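Local atomic coordinates of McyG protein (Microcystis aeruginosa PCC 7806, PDB entry 4R0M), a protein that binds phenylalanyl-adenylate in its adenylation domain and probably activates an amino or carboxylic acid for loading onto its carrier domain during microcystin synthesis. Residues A[17-22]-A[197-202]; A[96-101]-A[177-182]. One frame throughout, in Å; residues are numbered along the deposited sequence.

Overall arrangement
From the N terminus, 17-22 starts helix 19-27 and waits 174 residues for its partner, 197-202 of helix 196-210; contact 1 thus closes the larger loop. Contact 2 lies wholly within it: 96-101, at the edge of the four-stranded parallel sheet, meets 177-182 after 75 intervening residues, so the two loops nest and do not cross. Strand 176-182 pairs with strand 190-195, which runs into helix 196-210, linking the second halves of both contacts. Their centres lie about 16 Å apart, yet they touch, Leu-19 CD1 standing 3.8 Å from Ala-177 CB. Helices 80-93 and 227-240 pack against both contacts, tying the N-terminal helix to the sheet edge and to the hairpin.

Contact 1: A[17-22]-A[197-202]; sequences RTLSEV and HNILSM
The capped start of the N-terminal helix, residues 17-22, packs against helix 196-210 of the adenylation fold. Thr-18 is the N-cap residue, and its N-H gives a weak bond to Glu-21 OE1. Along 197-202, His-197 comes first: a water bridges its ring edge to the first segment, donating to Arg-17 O at 2.8 Å and lying 3.2 Å from His-197 ND1 in the ring plane. The same ring stacks with Trp-16. Ile-199 then brings CD1 to within 4.3 Å of Leu-19 CD1, a loose apolar touch beside helix 227-240. Leu-200 carries the contact, with 91 of the 222 Å² buried. Its CG lies beside the backbone N (chi1 -63°), so the branch meets Val-22 tip to tip, Leu-200 CD1 being 3.7 Å from Val-22 CG2. Leu-200 CD1 also sits 3.3 Å from Arg-17 O, so this carbonyl meets both water and hydrocarbon. The Arg-17 guanidinium turns to its own helix, where NH2 bonds Thr-25 OG1. Ser-201 turns back on its own helix: OG gives a bond to His-197 O, which also accepts from Ser-201 N, and lies 3.5 Å above the plane of the His-197 ring, over its centre.

Contact 2: A[96-101]-A[177-182]; sequences IPVPLT and ALLLFT
A parallel pairing of strand 96-99, the edge of a four-stranded parallel sheet, with strand 176-182 defines this contact; the latter leads into the Ser/Thr/Gly-rich phosphate-binding loop known from adenylate-forming enzymes, and its Thr-182 touches the adenylate. The strand directions differ by 24°, with axes 5.3 Å apart at closest. One weak backbone bond crosses, from Leu-179 N to Pro-97 O, 3.4 Å long and nearly straight at 170°. Next to it Val-98 CA points its hydrogen at Leu-179 O, 3.5 Å away. Proline rings fill the places of further N-H groups: Pro-97 CD lies 3.2 Å from Ala-177 O, and Pro-99 CD 3.5 Å from Leu-179 O. On one side of the pair, Leu-180 CD2 reaches Pro-99 CD at 3.8 Å, crossing the ring at about a right angle, with Ile-230 packed nearby. On the other, Val-98 CG1 approaches the edge of the Phe-181 ring near its plane, 3.8 Å from Phe-181 CD1, while CG2 lies alongside Leu-179. An alanine here would remove both methyls and would probably loosen the packing on the Phe-181 ring edge (CG1) and on Leu-179 (CG2). With a single weak N-H bond and prolines where further donors would lie, the two strands are joined mainly by apolar packing.

Contact 1: A[17-22]-A[197-202]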
ATOM      1  N   ARG A  17      -1.192  18.100 -18.650  1.00 43.38           N
ATOM      2  CA  ARG A  17      -0.381  18.755 -17.633  1.00 41.99           C
ATOM      3  C   ARG A  17       0.807  17.885 -17.226  1.00 38.93           C
ATOM      4  O   ARG A  17       0.763  16.661 -17.355  1.00 37.89           O
ATOM      5  CB  ARG A  17      -1.230  19.055 -16.393  1.00 44.10           C
ATOM      6  CG  ARG A  17      -2.151  20.259 -16.508  1.00 46.29           C
ATOM      7  CD  ARG A  17      -3.043  20.357 -15.279  1.00 47.18           C
ATOM      8  NE  ARG A  17      -3.513  21.719 -15.043  1.00 48.86           N
ATOM      9  CZ  ARG A  17      -2.878  22.620 -14.294  1.00 49.96           C
ATOM     10  NH1 ARG A  17      -1.735  22.316 -13.694  1.00 49.86           N
ATOM     11  NH2 ARG A  17      -3.391  23.835 -14.142  1.00 50.81           N
ATOM     12  N   THR A  18       1.870  18.529 -16.753  1.00 36.54           N
ATOM     13  CA  THR A  18       2.969  17.836 -16.088  1.00 34.55           C
ATOM     14  C   THR A  18       2.835  18.066 -14.588  1.00 33.65           C
ATOM     15  O   THR A  18       2.015  18.879 -14.152  1.00 33.31           O
ATOM     16  CB  THR A  18       4.349  18.347 -16.547  1.00 34.01           C
ATOM     17  OG1 THR A  18       4.474  19.739 -16.234  1.00 33.77           O
ATOM     18  CG2 THR A  18       4.543  18.129 -18.042  1.00 33.50           C
ATOM     19  N   LEU A  19       3.644  17.360 -13.803  1.00 32.43           N
ATOM     20  CA  LEU A  19       3.610  17.503 -12.349  1.00 32.15           C
ATOM     21  C   LEU A  19       4.045  18.897 -11.883  1.00 31.78           C
ATOM     22  O   LEU A  19       3.500  19.425 -10.914  1.00 31.93           O
ATOM     23  CB  LEU A  19       4.446  16.409 -11.671  1.00 31.61           C
ATOM     24  CG  LEU A  19       3.867  14.989 -11.719  1.00 31.28           C
ATOM     25  CD1 LEU A  19       4.921  13.962 -11.337  1.00 31.33           C
ATOM     26  CD2 LEU A  19       2.641  14.852 -10.828  1.00 30.90           C
ATOM     27  N   SER A  20       5.009  19.488 -12.584  1.00 31.56           N
ATOM     28  CA  SER A  20       5.491  20.835 -12.267  1.00 32.25           C
ATOM     29  C   SER A  20       4.398  21.901 -12.403  1.00 32.77           C
ATOM     30  O   SER A  20       4.271  22.775 -11.544  1.00 32.32           O
ATOM     31  CB  SER A  20       6.713  21.193 -13.117  1.00 31.36           C
ATOM     32  OG  SER A  20       6.562  20.732 -14.443  1.00 31.97           O
ATOM     33  N   GLU A  21       3.606  21.809 -13.469  1.00 33.59           N
ATOM     34  CA  GLU A  21       2.475  22.716 -13.693  1.00 34.81           C
ATOM     35  C   GLU A  21       1.406  22.575 -12.613  1.00 34.66           C
ATOM     36  O   GLU A  21       0.811  23.568 -12.184  1.00 35.05           O
ATOM     37  CB  GLU A  21       1.861  22.486 -15.078  1.00 36.04           C
ATOM     38  CG  GLU A  21       2.754  22.934 -16.227  1.00 37.79           C
ATOM     39  CD  GLU A  21       2.348  22.350 -17.570  1.00 39.40           C
ATOM     40  OE1 GLU A  21       1.298  21.677 -17.650  1.00 40.12           O
ATOM     41  OE2 GLU A  21       3.091  22.566 -18.553  1.00 40.79           O
ATOM     42  N   VAL A  22       1.171  21.338 -12.180  1.00 34.12           N
ATOM     43  CA  VAL A  22       0.211  21.037 -11.116  1.00 33.28           C
ATOM     44  C   VAL A  22       0.617  21.691  -9.791  1.00 32.85           C
ATOM     45  O   VAL A  22      -0.218  22.285  -9.105  1.00 33.22           O
ATOM     46  CB  VAL A  22       0.008  19.512 -10.965  1.00 33.30           C
ATOM     47  CG1 VAL A  22      -0.629  19.159  -9.629  1.00 33.21           C
ATOM     48  CG2 VAL A  22      -0.842  18.983 -12.110  1.00 33.15           C
ATOM     49  N   HIS A 197       1.311  11.707 -17.283  1.00 29.04           N
ATOM     50  CA  HIS A 197      -0.008  11.436 -17.842  1.00 29.61           C
ATOM     51  C   HIS A 197      -0.700  10.296 -17.149  1.00 29.41           C
ATOM     52  O   HIS A 197      -1.912  10.348 -16.957  1.00 29.53           O
ATOM     53  CB  HIS A 197       0.080  11.188 -19.345  1.00 30.59           C
ATOM     54  CG  HIS A 197      -1.262  11.187 -20.040  1.00 31.55           C
ATOM     55  ND1 HIS A 197      -2.030  12.290 -20.135  1.00 31.97           N
ATOM     56  CD2 HIS A 197      -1.957  10.168 -20.687  1.00 32.23           C
ATOM     57  CE1 HIS A 197      -3.159  11.993 -20.804  1.00 32.58           C
ATOM     58  NE2 HIS A 197      -3.115  10.694 -21.142  1.00 32.64           N
ATOM     59  N   ASN A 198       0.060   9.263 -16.769  1.00 28.90           N
ATOM     60  CA  ASN A 198      -0.467   8.165 -15.946  1.00 28.19           C
ATOM     61  C   ASN A 198      -1.066   8.686 -14.646  1.00 27.66           C
ATOM     62  O   ASN A 198      -2.229   8.426 -14.337  1.00 27.50           O
ATOM     63  CB  ASN A 198       0.630   7.136 -15.608  1.00 27.86           C
ATOM     64  CG  ASN A 198       1.003   6.238 -16.781  1.00 27.40           C
ATOM     65  OD1 ASN A 198       2.162   5.833 -16.913  1.00 27.19           O
ATOM     66  ND2 ASN A 198       0.031   5.912 -17.628  1.00 26.84           N
ATOM     67  N   ILE A 199      -0.256   9.432 -13.899  1.00 27.47           N
ATOM     68  CA  ILE A 199      -0.616   9.923 -12.570  1.00 27.77           C
ATOM     69  C   ILE A 199      -1.792  10.907 -12.622  1.00 28.57           C
ATOM     70  O   ILE A 199      -2.771  10.755 -11.885  1.00 28.06           O
ATOM     71  CB  ILE A 199       0.609  10.558 -11.865  1.00 27.16           C
ATOM     72  CG1 ILE A 199       1.690   9.495 -11.625  1.00 27.10           C
ATOM     73  CG2 ILE A 199       0.208  11.216 -10.550  1.00 26.81           C
ATOM     74  CD1 ILE A 199       3.089  10.048 -11.441  1.00 26.94           C
ATOM     75  N   LEU A 200      -1.696  11.895 -13.508  1.00 29.19           N
ATOM     76  CA  LEU A 200      -2.708  12.948 -13.600  1.00 30.18           C
ATOM     77  C   LEU A 200      -4.019  12.484 -14.225  1.00 30.86           C
ATOM     78  O   LEU A 200      -5.064  13.098 -14.011  1.00 30.92           O
ATOM     79  CB  LEU A 200      -2.147  14.193 -14.296  1.00 29.93           C
ATOM     80  CG  LEU A 200      -0.985  14.827 -13.521  1.00 29.80           C
ATOM     81  CD1 LEU A 200      -0.368  15.981 -14.293  1.00 30.12           C
ATOM     82  CD2 LEU A 200      -1.417  15.270 -12.127  1.00 29.51           C
ATOM     83  N   SER A 201      -3.959  11.387 -14.977  1.00 32.22           N
ATOM     84  CA  SER A 201      -5.158  10.738 -15.497  1.00 33.28           C
ATOM     85  C   SER A 201      -5.909   9.967 -14.402  1.00 33.57           C
ATOM     86  O   SER A 201      -7.130   9.811 -14.476  1.00 33.89           O
ATOM     87  CB  SER A 201      -4.807   9.823 -16.667  1.00 34.18           C
ATOM     88  OG  SER A 201      -4.314  10.567 -17.768  1.00 38.03           O
HETATM   89  N   MSE A 202      -5.223   9.516 -13.370  1.00 33.91           N
HETATM   90  CA  MSE A 202      -5.855   8.909 -12.236  1.00 34.14           C
HETATM   91  C   MSE A 202      -6.452   9.995 -11.424  1.00 34.08           C
HETATM   92  O   MSE A 202      -7.582   9.881 -11.009  1.00 33.98           O
HETATM   93  CB  MSE A 202      -4.819   8.092 -11.462  1.00 34.84           C
HETATM   94  CG  MSE A 202      -5.307   7.475 -10.163  1.00 35.08           C
HETATM   95 SE   MSE A 202      -5.379   8.674  -8.645  1.00 37.08          SE
HETATM   96  CE  MSE A 202      -6.429   7.694  -7.415  1.00 35.71           C
TER
HETATM   97  O   HOH W   1      -0.975  14.721 -18.281  1.00 37.90           O

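Contact 2: A[96-101]-A[177-182]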
ATOM      1  N   ILE A  96      14.060  11.354 -12.123  1.00 26.17           N
ATOM      2  CA  ILE A  96      13.113  10.317 -11.718  1.00 25.98           C
ATOM      3  C   ILE A  96      13.420   9.812 -10.302  1.00 25.64           C
ATOM      4  O   ILE A  96      14.447   9.161 -10.084  1.00 25.82           O
ATOM      5  CB  ILE A  96      13.072   9.148 -12.730  1.00 26.23           C
ATOM      6  CG1 ILE A  96      12.670   9.659 -14.121  1.00 26.46           C
ATOM      7  CG2 ILE A  96      12.107   8.061 -12.266  1.00 26.24           C
ATOM      8  CD1 ILE A  96      13.118   8.775 -15.266  1.00 26.55           C
ATOM      9  N   PRO A  97      12.533  10.116  -9.334  1.00 24.92           N
ATOM     10  CA  PRO A  97      12.722   9.602  -7.982  1.00 24.59           C
ATOM     11  C   PRO A  97      12.336   8.127  -7.907  1.00 24.40           C
ATOM     12  O   PRO A  97      11.379   7.701  -8.561  1.00 23.72           O
ATOM     13  CB  PRO A  97      11.764  10.449  -7.145  1.00 24.49           C
ATOM     14  CG  PRO A  97      10.672  10.824  -8.091  1.00 24.46           C
ATOM     15  CD  PRO A  97      11.278  10.882  -9.465  1.00 24.69           C
ATOM     16  N   VAL A  98      13.099   7.357  -7.136  1.00 24.55           N
ATOM     17  CA  VAL A  98      12.822   5.936  -6.945  1.00 24.82           C
ATOM     18  C   VAL A  98      12.671   5.677  -5.446  1.00 25.19           C
ATOM     19  O   VAL A  98      13.639   5.311  -4.768  1.00 25.30           O
ATOM     20  CB  VAL A  98      13.914   5.039  -7.574  1.00 25.02           C
ATOM     21  CG1 VAL A  98      13.514   3.569  -7.509  1.00 25.14           C
ATOM     22  CG2 VAL A  98      14.172   5.442  -9.022  1.00 24.85           C
ATOM     23  N   PRO A  99      11.454   5.894  -4.916  1.00 25.24           N
ATOM     24  CA  PRO A  99      11.220   5.732  -3.488  1.00 25.60           C
ATOM     25  C   PRO A  99      11.196   4.261  -3.102  1.00 25.87           C
ATOM     26  O   PRO A  99      10.519   3.459  -3.747  1.00 26.35           O
ATOM     27  CB  PRO A  99       9.834   6.366  -3.275  1.00 25.70           C
ATOM     28  CG  PRO A  99       9.489   7.055  -4.559  1.00 25.56           C
ATOM     29  CD  PRO A  99      10.230   6.303  -5.620  1.00 25.35           C
ATOM     30  N   LEU A 100      11.955   3.914  -2.072  1.00 25.91           N
ATOM     31  CA  LEU A 100      11.967   2.550  -1.558  1.00 26.06           C
ATOM     32  C   LEU A 100      11.727   2.555  -0.051  1.00 26.04           C
ATOM     33  O   LEU A 100      12.018   3.544   0.626  1.00 25.08           O
ATOM     34  CB  LEU A 100      13.283   1.844  -1.909  1.00 25.69           C
ATOM     35  CG  LEU A 100      13.568   1.563  -3.393  1.00 25.62           C
ATOM     36  CD1 LEU A 100      15.017   1.148  -3.597  1.00 25.63           C
ATOM     37  CD2 LEU A 100      12.624   0.517  -3.972  1.00 25.24           C
ATOM     38  N   THR A 101      11.180   1.453   0.455  1.00 26.58           N
ATOM     39  CA  THR A 101      10.904   1.288   1.877  1.00 27.10           C
ATOM     40  C   THR A 101      12.187   1.440   2.686  1.00 27.56           C
ATOM     41  O   THR A 101      13.224   0.874   2.334  1.00 27.47           O
ATOM     42  CB  THR A 101      10.270  -0.093   2.163  1.00 27.59           C
ATOM     43  OG1 THR A 101       9.084  -0.247   1.372  1.00 27.92           O
ATOM     44  CG2 THR A 101       9.908  -0.250   3.644  1.00 27.33           C
ATOM     45  N   ALA A 177       7.965   9.890 -14.938  1.00 30.29           N
ATOM     46  CA  ALA A 177       8.051  10.849 -13.841  1.00 29.91           C
ATOM     47  C   ALA A 177       8.339  10.154 -12.511  1.00 29.58           C
ATOM     48  O   ALA A 177       8.881  10.765 -11.591  1.00 28.88           O
ATOM     49  CB  ALA A 177       6.765  11.657 -13.745  1.00 29.50           C
ATOM     50  N   LEU A 178       7.968   8.879 -12.420  1.00 28.75           N
ATOM     51  CA  LEU A 178       8.058   8.134 -11.173  1.00 28.42           C
ATOM     52  C   LEU A 178       8.297   6.652 -11.432  1.00 28.51           C
ATOM     53  O   LEU A 178       7.609   6.033 -12.248  1.00 28.47           O
ATOM     54  CB  LEU A 178       6.779   8.333 -10.351  1.00 27.96           C
ATOM     55  CG  LEU A 178       6.640   7.690  -8.965  1.00 27.76           C
ATOM     56  CD1 LEU A 178       7.687   8.204  -7.984  1.00 27.09           C
ATOM     57  CD2 LEU A 178       5.237   7.936  -8.435  1.00 27.11           C
ATOM     58  N   LEU A 179       9.281   6.095 -10.736  1.00 28.57           N
ATOM     59  CA  LEU A 179       9.596   4.676 -10.844  1.00 28.91           C
ATOM     60  C   LEU A 179       9.440   4.004  -9.483  1.00 28.84           C
ATOM     61  O   LEU A 179      10.182   4.305  -8.549  1.00 28.59           O
ATOM     62  CB  LEU A 179      11.010   4.483 -11.406  1.00 28.88           C
ATOM     63  CG  LEU A 179      11.560   3.073 -11.647  1.00 29.29           C
ATOM     64  CD1 LEU A 179      10.677   2.254 -12.576  1.00 29.35           C
ATOM     65  CD2 LEU A 179      12.971   3.167 -12.206  1.00 29.74           C
ATOM     66  N   LEU A 180       8.459   3.107  -9.380  1.00 28.79           N
ATOM     67  CA  LEU A 180       8.160   2.414  -8.126  1.00 29.72           C
ATOM     68  C   LEU A 180       8.335   0.902  -8.244  1.00 30.32           C
ATOM     69  O   LEU A 180       7.636   0.241  -9.019  1.00 30.04           O
ATOM     70  CB  LEU A 180       6.738   2.738  -7.650  1.00 29.05           C
ATOM     71  CG  LEU A 180       6.424   4.164  -7.193  1.00 28.80           C
ATOM     72  CD1 LEU A 180       4.925   4.413  -7.246  1.00 28.45           C
ATOM     73  CD2 LEU A 180       6.964   4.421  -5.796  1.00 28.29           C
ATOM     74  N   PHE A 181       9.267   0.364  -7.463  1.00 31.48           N
ATOM     75  CA  PHE A 181       9.551  -1.065  -7.466  1.00 32.89           C
ATOM     76  C   PHE A 181       8.676  -1.816  -6.474  1.00 34.53           C
ATOM     77  O   PHE A 181       8.590  -1.444  -5.304  1.00 34.75           O
ATOM     78  CB  PHE A 181      11.029  -1.322  -7.160  1.00 32.57           C
ATOM     79  CG  PHE A 181      11.938  -1.112  -8.336  1.00 32.19           C
ATOM     80  CD1 PHE A 181      12.421   0.158  -8.646  1.00 32.03           C
ATOM     81  CD2 PHE A 181      12.322  -2.185  -9.133  1.00 32.01           C
ATOM     82  CE1 PHE A 181      13.261   0.352  -9.731  1.00 31.74           C
ATOM     83  CE2 PHE A 181      13.163  -1.996 -10.220  1.00 32.02           C
ATOM     84  CZ  PHE A 181      13.632  -0.726 -10.519  1.00 31.95           C
ATOM     85  N   THR A 182       8.018  -2.865  -6.958  1.00 37.43           N
ATOM     86  CA  THR A 182       7.275  -3.789  -6.105  1.00 40.96           C
ATOM     87  C   THR A 182       8.005  -5.126  -6.058  1.00 45.00           C
ATOM     88  O   THR A 182       8.599  -5.548  -7.056  1.00 46.33           O
ATOM     89  CB  THR A 182       5.846  -4.033  -6.627  1.00 40.58           C
ATOM     90  OG1 THR A 182       5.895  -4.390  -8.013  1.00 40.33           O
ATOM     91  CG2 THR A 182       4.987  -2.791  -6.462  1.00 40.18           C
TER